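EDD domain protein, DegV family (Ruminococcus gnavus, PDB 3JR7) is of unknown function but probably binds a fatty acid or related lipid. Local coordinates at residues E97-V101 with E154-F160; L180-L186 with V287-G292. The contacts are given in a common frame with arbitrary orientation. Numbering follows the deposited sequence.

Contact 1: residues E97-V101 with E154-F160; sequences ERIYV and EKAGMTF. With PO4 (phosphate ion), chain D.
Extended backbone at R98-V101 (phi near -115°, psi about 124° to 133°) forms the start of strand 98-103, faced by the turn between helices 141-155 and 160-173; the nearest CA atoms are R98 and F160, 6.9 Å apart. E154 (chi1 m, chi2 m), on the last turn of its helix, is the acidic partner of R98 (m, t, m): OE2 accepts from R98 NE (2.7 Å, 173°) and Y100 OH (2.6 Å), OE1 from R98 NH2 (2.7 Å). R98 NH1 extends this E97-R98-E154 network with salt bridges to E97 OE1 (2.8 Å; hydrogen bond weak) and D19. G157, at phi/psi 81/24, ends the helix in a Schellman motif, G157 N to E154 O being 2.9 Å. Strand 98-103 runs parallel to neighbours 22-27 and 130-135 within a mixed sheet. T159 N-caps the next helix. F160, chi1 t, donates its N to O2 of a phosphate probably from the crystallisation liquor (2.5 Å, very short); its CB lies 3.8 Å from R98 CD, and its ring is slid from that of Y100 (centroids 5.4 Å, planes 30°).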
loop_
_atom_site.group_PDB
_atom_site.type_symbol
_atom_site.label_atom_id
_atom_site.label_comp_id
_atom_site.label_asym_id
_atom_site.label_seq_id
_atom_site.Cartn_x
_atom_site.Cartn_y
_atom_site.Cartn_z
ATOM N N GLU A 97 -16.175 -16.654 -8.700
ATOM C CA GLU A 97 -16.457 -16.231 -10.068
ATOM C C GLU A 97 -15.674 -14.971 -10.443
ATOM O O GLU A 97 -15.179 -14.850 -11.564
ATOM C CB GLU A 97 -17.960 -15.929 -10.200
ATOM C CG GLU A 97 -18.397 -15.391 -11.542
ATOM C CD GLU A 97 -19.864 -15.095 -11.582
ATOM O OE1 GLU A 97 -20.430 -14.628 -10.558
ATOM O OE2 GLU A 97 -20.460 -15.318 -12.642
ATOM N N ARG A 98 -15.581 -14.033 -9.514
ATOM C CA ARG A 98 -14.996 -12.732 -9.814
ATOM C C ARG A 98 -13.702 -12.554 -9.036
ATOM O O ARG A 98 -13.677 -12.687 -7.818
ATOM C CB ARG A 98 -15.995 -11.628 -9.464
ATOM C CG ARG A 98 -17.355 -11.825 -10.137
ATOM C CD ARG A 98 -18.359 -10.734 -9.847
ATOM N NE ARG A 98 -18.786 -10.736 -8.471
ATOM C CZ ARG A 98 -19.637 -11.620 -7.904
ATOM N NH1 ARG A 98 -20.136 -12.653 -8.620
ATOM N NH2 ARG A 98 -19.990 -11.477 -6.610
ATOM N N ILE A 99 -12.624 -12.248 -9.748
ATOM C CA ILE A 99 -11.316 -12.038 -9.151
ATOM C C ILE A 99 -10.861 -10.585 -9.314
ATOM O O ILE A 99 -10.789 -10.061 -10.431
ATOM C CB ILE A 99 -10.264 -12.938 -9.774
ATOM C CG1 ILE A 99 -10.741 -14.406 -9.717
ATOM C CG2 ILE A 99 -8.888 -12.726 -9.048
ATOM C CD1 ILE A 99 -10.850 -15.005 -8.279
ATOM N N TYR A 100 -10.547 -9.946 -8.191
ATOM C CA TYR A 100 -10.081 -8.551 -8.176
ATOM C C TYR A 100 -8.686 -8.581 -7.611
ATOM O O TYR A 100 -8.475 -9.159 -6.568
ATOM C CB TYR A 100 -10.978 -7.697 -7.270
ATOM C CG TYR A 100 -12.428 -7.686 -7.651
ATOM C CD1 TYR A 100 -12.878 -6.909 -8.717
ATOM C CD2 TYR A 100 -13.362 -8.421 -6.928
ATOM C CE1 TYR A 100 -14.205 -6.910 -9.089
ATOM C CE2 TYR A 100 -14.729 -8.401 -7.273
ATOM C CZ TYR A 100 -15.131 -7.642 -8.366
ATOM O OH TYR A 100 -16.439 -7.594 -8.725
ATOM N N VAL A 101 -7.725 -7.980 -8.283
ATOM C CA VAL A 101 -6.330 -8.004 -7.837
ATOM C C VAL A 101 -5.896 -6.564 -7.556
ATOM O O VAL A 101 -6.159 -5.655 -8.375
ATOM C CB VAL A 101 -5.423 -8.660 -8.902
ATOM C CG1 VAL A 101 -4.002 -8.979 -8.328
ATOM C CG2 VAL A 101 -6.071 -9.930 -9.468
ATOM N N GLU A 154 -19.056 -4.745 -3.843
ATOM C CA GLU A 154 -19.653 -6.099 -3.896
ATOM C C GLU A 154 -20.861 -6.190 -2.950
ATOM O O GLU A 154 -21.910 -6.673 -3.344
ATOM C CB GLU A 154 -18.636 -7.183 -3.574
ATOM C CG GLU A 154 -17.738 -7.619 -4.784
ATOM C CD GLU A 154 -18.454 -8.521 -5.799
ATOM O OE1 GLU A 154 -19.528 -9.066 -5.462
ATOM O OE2 GLU A 154 -17.944 -8.694 -6.946
ATOM N N LYS A 155 -20.719 -5.638 -1.745
ATOM C CA LYS A 155 -21.787 -5.645 -0.773
ATOM C C LYS A 155 -22.994 -4.821 -1.248
ATOM O O LYS A 155 -24.145 -5.200 -0.979
ATOM C CB LYS A 155 -21.266 -5.153 0.583
ATOM C CG LYS A 155 -22.327 -4.954 1.615
ATOM C CD LYS A 155 -21.776 -4.885 3.046
ATOM C CE LYS A 155 -22.922 -4.579 4.034
ATOM N NZ LYS A 155 -22.490 -4.706 5.466
ATOM N N ALA A 156 -22.745 -3.743 -1.989
ATOM C CA ALA A 156 -23.829 -2.966 -2.594
ATOM C C ALA A 156 -24.528 -3.697 -3.761
ATOM O O ALA A 156 -25.494 -3.171 -4.301
ATOM C CB ALA A 156 -23.346 -1.603 -3.025
ATOM N N GLY A 157 -24.060 -4.880 -4.162
ATOM C CA GLY A 157 -24.675 -5.612 -5.276
ATOM C C GLY A 157 -24.280 -5.171 -6.687
ATOM O O GLY A 157 -25.004 -5.407 -7.626
HETATM N N MSE A 158 -23.127 -4.543 -6.871
HETATM C CA MSE A 158 -22.718 -4.137 -8.200
HETATM C C MSE A 158 -22.405 -5.347 -9.079
HETATM O O MSE A 158 -22.028 -6.407 -8.583
HETATM C CB MSE A 158 -21.525 -3.194 -8.137
HETATM C CG MSE A 158 -21.867 -1.912 -7.502
HETATM SE SE MSE A 158 -20.475 -0.621 -7.668
HETATM C CE MSE A 158 -21.301 0.727 -8.807
ATOM N N THR A 159 -22.556 -5.191 -10.386
ATOM C CA THR A 159 -21.982 -6.161 -11.319
ATOM C C THR A 159 -20.450 -6.081 -11.272
ATOM O O THR A 159 -19.871 -5.111 -10.760
ATOM C CB THR A 159 -22.412 -5.873 -12.749
ATOM O OG1 THR A 159 -21.833 -4.621 -13.150
ATOM C CG2 THR A 159 -23.977 -5.787 -12.825
ATOM N N PHE A 160 -19.801 -7.090 -11.817
ATOM C CA PHE A 160 -18.318 -7.072 -11.969
ATOM C C PHE A 160 -17.799 -5.770 -12.604
ATOM O O PHE A 160 -16.932 -5.093 -12.031
ATOM C CB PHE A 160 -17.867 -8.290 -12.757
ATOM C CG PHE A 160 -16.351 -8.374 -12.995
ATOM C CD1 PHE A 160 -15.483 -8.677 -11.965
ATOM C CD2 PHE A 160 -15.830 -8.186 -14.252
ATOM C CE1 PHE A 160 -14.119 -8.757 -12.182
ATOM C CE2 PHE A 160 -14.461 -8.263 -14.494
ATOM C CZ PHE A 160 -13.591 -8.546 -13.435
HETATM P P PO4 D . -21.558 -10.012 -13.430
HETATM O O1 PO4 D . -20.847 -11.326 -13.042
HETATM O O2 PO4 D . -21.264 -8.993 -12.367
HETATM O O3 PO4 D . -21.011 -9.470 -14.718
HETATM O O4 PO4 D . -23.055 -10.163 -13.652
#

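Contact 2: residues L180-L186 with V287-G292; sequences LENLDTL and VYANDG
In the DegV (EDD) fold, two helix ends meet here beside adjacent antiparallel strands 176-179 and 294-297 of a mixed sheet: the loop from strand 176-179 into helix 184-188, and the C-terminal end of helix 283-289. Closest CA pairs are L180-A289 (6.1 Å), E181-G292 (5.8 Å), N182-N290 (6.0 Å) and T185-Y288 (5.6 Å). L180, chi1 m and chi2 t, sets CD2 4.0 Å from A289 CB. E181 N donates to water 1 (2.8 Å), which donates to A289 O (2.7 Å) and D291 O (2.8 Å). A CB on G292 would clash with E181 CG. N182, chi1 t, caps the next helix, its OD1 accepting from D184 N (3.0 Å). N290 leaves the helix at phi/psi 70/166. T185 places CG2 3.4 Å from V287 O; water 3 lies 2.7 Å from T185 OG1 and donates to V287 O (2.8 Å). L186 CD2 meets Y288 CD1 at 3.6 Å; the Y288 side chain, its OH hydrogen-bonded to T80 and N189, lies about 4 Å from PG6, a polyether probably from the crystallisation liquor, marking a pocket consistent with the family's presumed lipid binding. L186 N donates to water 2 (3.2 Å), which lies 2.7 Å from both N182 O and Y288 O.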
loop_
_atom_site.group_PDB
_atom_site.type_symbol
_atom_site.label_atom_id
_atom_site.label_comp_id
_atom_site.label_asym_id
_atom_site.label_seq_id
_atom_site.Cartn_x
_atom_site.Cartn_y
_atom_site.Cartn_z
ATOM N N LEU A 180 9.115 9.742 6.509
ATOM C CA LEU A 180 9.983 8.715 7.034
ATOM C C LEU A 180 11.119 9.332 7.836
ATOM O O LEU A 180 11.441 10.491 7.640
ATOM C CB LEU A 180 10.625 7.928 5.890
ATOM C CG LEU A 180 9.642 7.374 4.859
ATOM C CD1 LEU A 180 10.388 6.470 3.865
ATOM C CD2 LEU A 180 8.476 6.667 5.537
ATOM N N GLU A 181 11.721 8.536 8.720
ATOM C CA GLU A 181 13.025 8.890 9.309
ATOM C C GLU A 181 14.122 8.575 8.328
ATOM O O GLU A 181 15.160 9.238 8.334
ATOM C CB GLU A 181 13.265 8.108 10.615
ATOM C CG GLU A 181 12.245 8.370 11.699
ATOM C CD GLU A 181 12.418 9.749 12.404
ATOM O OE1 GLU A 181 13.282 10.564 12.012
ATOM O OE2 GLU A 181 11.669 10.019 13.366
ATOM N N ASN A 182 13.927 7.532 7.509
ATOM C CA ASN A 182 15.010 7.026 6.672
ATOM C C ASN A 182 14.571 6.707 5.217
ATOM O O ASN A 182 13.982 5.664 4.967
ATOM C CB ASN A 182 15.571 5.787 7.354
ATOM C CG ASN A 182 16.719 5.164 6.587
ATOM O OD1 ASN A 182 17.215 5.748 5.619
ATOM N ND2 ASN A 182 17.171 3.971 7.039
ATOM N N LEU A 183 14.906 7.603 4.283
ATOM C CA LEU A 183 14.530 7.491 2.865
ATOM C C LEU A 183 15.503 6.683 2.041
ATOM O O LEU A 183 15.300 6.491 0.835
ATOM C CB LEU A 183 14.411 8.880 2.224
ATOM C CG LEU A 183 13.169 9.693 2.555
ATOM C CD1 LEU A 183 13.445 11.124 2.228
ATOM C CD2 LEU A 183 11.994 9.231 1.755
ATOM N N ASP A 184 16.580 6.219 2.674
ATOM C CA ASP A 184 17.665 5.623 1.914
ATOM C C ASP A 184 17.281 4.353 1.134
ATOM O O ASP A 184 17.838 4.117 0.058
ATOM C CB ASP A 184 18.859 5.295 2.809
ATOM C CG ASP A 184 19.559 6.543 3.366
ATOM O OD1 ASP A 184 19.215 7.720 3.036
ATOM O OD2 ASP A 184 20.460 6.321 4.187
ATOM N N THR A 185 16.401 3.521 1.679
ATOM C CA THR A 185 16.030 2.278 0.978
ATOM C C THR A 185 15.266 2.619 -0.319
ATOM O O THR A 185 15.579 2.079 -1.390
ATOM C CB THR A 185 15.239 1.326 1.877
ATOM O OG1 THR A 185 15.924 1.218 3.140
ATOM C CG2 THR A 185 15.118 -0.092 1.229
ATOM N N LEU A 186 14.341 3.567 -0.239
ATOM C CA LEU A 186 13.656 4.074 -1.440
ATOM C C LEU A 186 14.643 4.699 -2.432
ATOM O O LEU A 186 14.569 4.463 -3.658
ATOM C CB LEU A 186 12.543 5.073 -1.076
ATOM C CG LEU A 186 11.211 4.477 -0.533
ATOM C CD1 LEU A 186 10.373 5.552 0.214
ATOM C CD2 LEU A 186 10.367 3.704 -1.637
ATOM N N VAL A 287 10.246 -2.524 4.950
ATOM C CA VAL A 287 11.517 -2.394 4.259
ATOM C C VAL A 287 11.730 -0.994 3.670
ATOM O O VAL A 287 12.821 -0.421 3.779
ATOM C CB VAL A 287 11.651 -3.461 3.159
ATOM C CG1 VAL A 287 12.831 -3.158 2.236
ATOM C CG2 VAL A 287 11.789 -4.897 3.793
ATOM N N TYR A 288 10.704 -0.434 3.033
ATOM C CA TYR A 288 10.822 0.879 2.388
ATOM C C TYR A 288 10.494 2.058 3.311
ATOM O O TYR A 288 11.051 3.147 3.137
ATOM C CB TYR A 288 10.012 0.900 1.078
ATOM C CG TYR A 288 10.688 0.033 0.025
ATOM C CD1 TYR A 288 11.810 0.499 -0.664
ATOM C CD2 TYR A 288 10.306 -1.260 -0.198
ATOM C CE1 TYR A 288 12.440 -0.249 -1.603
ATOM C CE2 TYR A 288 10.975 -2.075 -1.164
ATOM C CZ TYR A 288 12.038 -1.554 -1.846
ATOM O OH TYR A 288 12.755 -2.295 -2.775
ATOM N N ALA A 289 9.625 1.869 4.295
ATOM C CA ALA A 289 9.287 2.980 5.205
ATOM C C ALA A 289 10.347 3.174 6.287
ATOM O O ALA A 289 10.621 4.300 6.747
ATOM C CB ALA A 289 7.912 2.756 5.836
ATOM N N ASN A 290 10.865 2.055 6.749
ATOM C CA ASN A 290 11.871 1.979 7.794
ATOM C C ASN A 290 11.312 2.370 9.148
ATOM O O ASN A 290 10.173 2.898 9.281
ATOM C CB ASN A 290 13.138 2.797 7.439
ATOM C CG ASN A 290 14.024 2.089 6.436
ATOM O OD1 ASN A 290 14.363 2.638 5.368
ATOM N ND2 ASN A 290 14.438 0.879 6.781
ATOM N N ASP A 291 12.101 2.030 10.169
ATOM C CA ASP A 291 11.712 2.273 11.556
ATOM C C ASP A 291 11.288 3.732 11.682
ATOM O O ASP A 291 12.011 4.617 11.240
ATOM C CB ASP A 291 12.947 2.049 12.448
ATOM C CG ASP A 291 12.625 2.041 13.934
ATOM O OD1 ASP A 291 11.437 2.018 14.359
ATOM O OD2 ASP A 291 13.620 1.969 14.664
ATOM N N GLY A 292 10.122 3.972 12.252
ATOM C CA GLY A 292 9.664 5.334 12.477
ATOM C C GLY A 292 8.854 5.997 11.354
ATOM O O GLY A 292 8.441 7.146 11.497
HETATM O O HOH W 1 11.730 5.766 8.680
HETATM O O HOH W 2 13.437 4.353 2.678
HETATM O O HOH W 3 15.361 -0.913 4.729
#

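Overall arrangement
The two contacts lie on opposite sides of the chain's centre, 35 Å apart between centres and about 18 Å at the nearest atoms, and they share no helix or strand. Contact 1 belongs to the sheet containing strand 98-103, contact 2 to the one containing strands 176-179 and 294-297. Both are largely buried, all five touching residues in contact 1 and seven of eleven in contact 2, where E181 and D291 are exposed. Contact 1 buries 301 Å² and is held by direct charged bonds and aromatic packing; contact 2 buries 492 Å² and is built mainly from apolar contacts and bridging waters. Contact 2 alone includes a residue of the PG6 pocket.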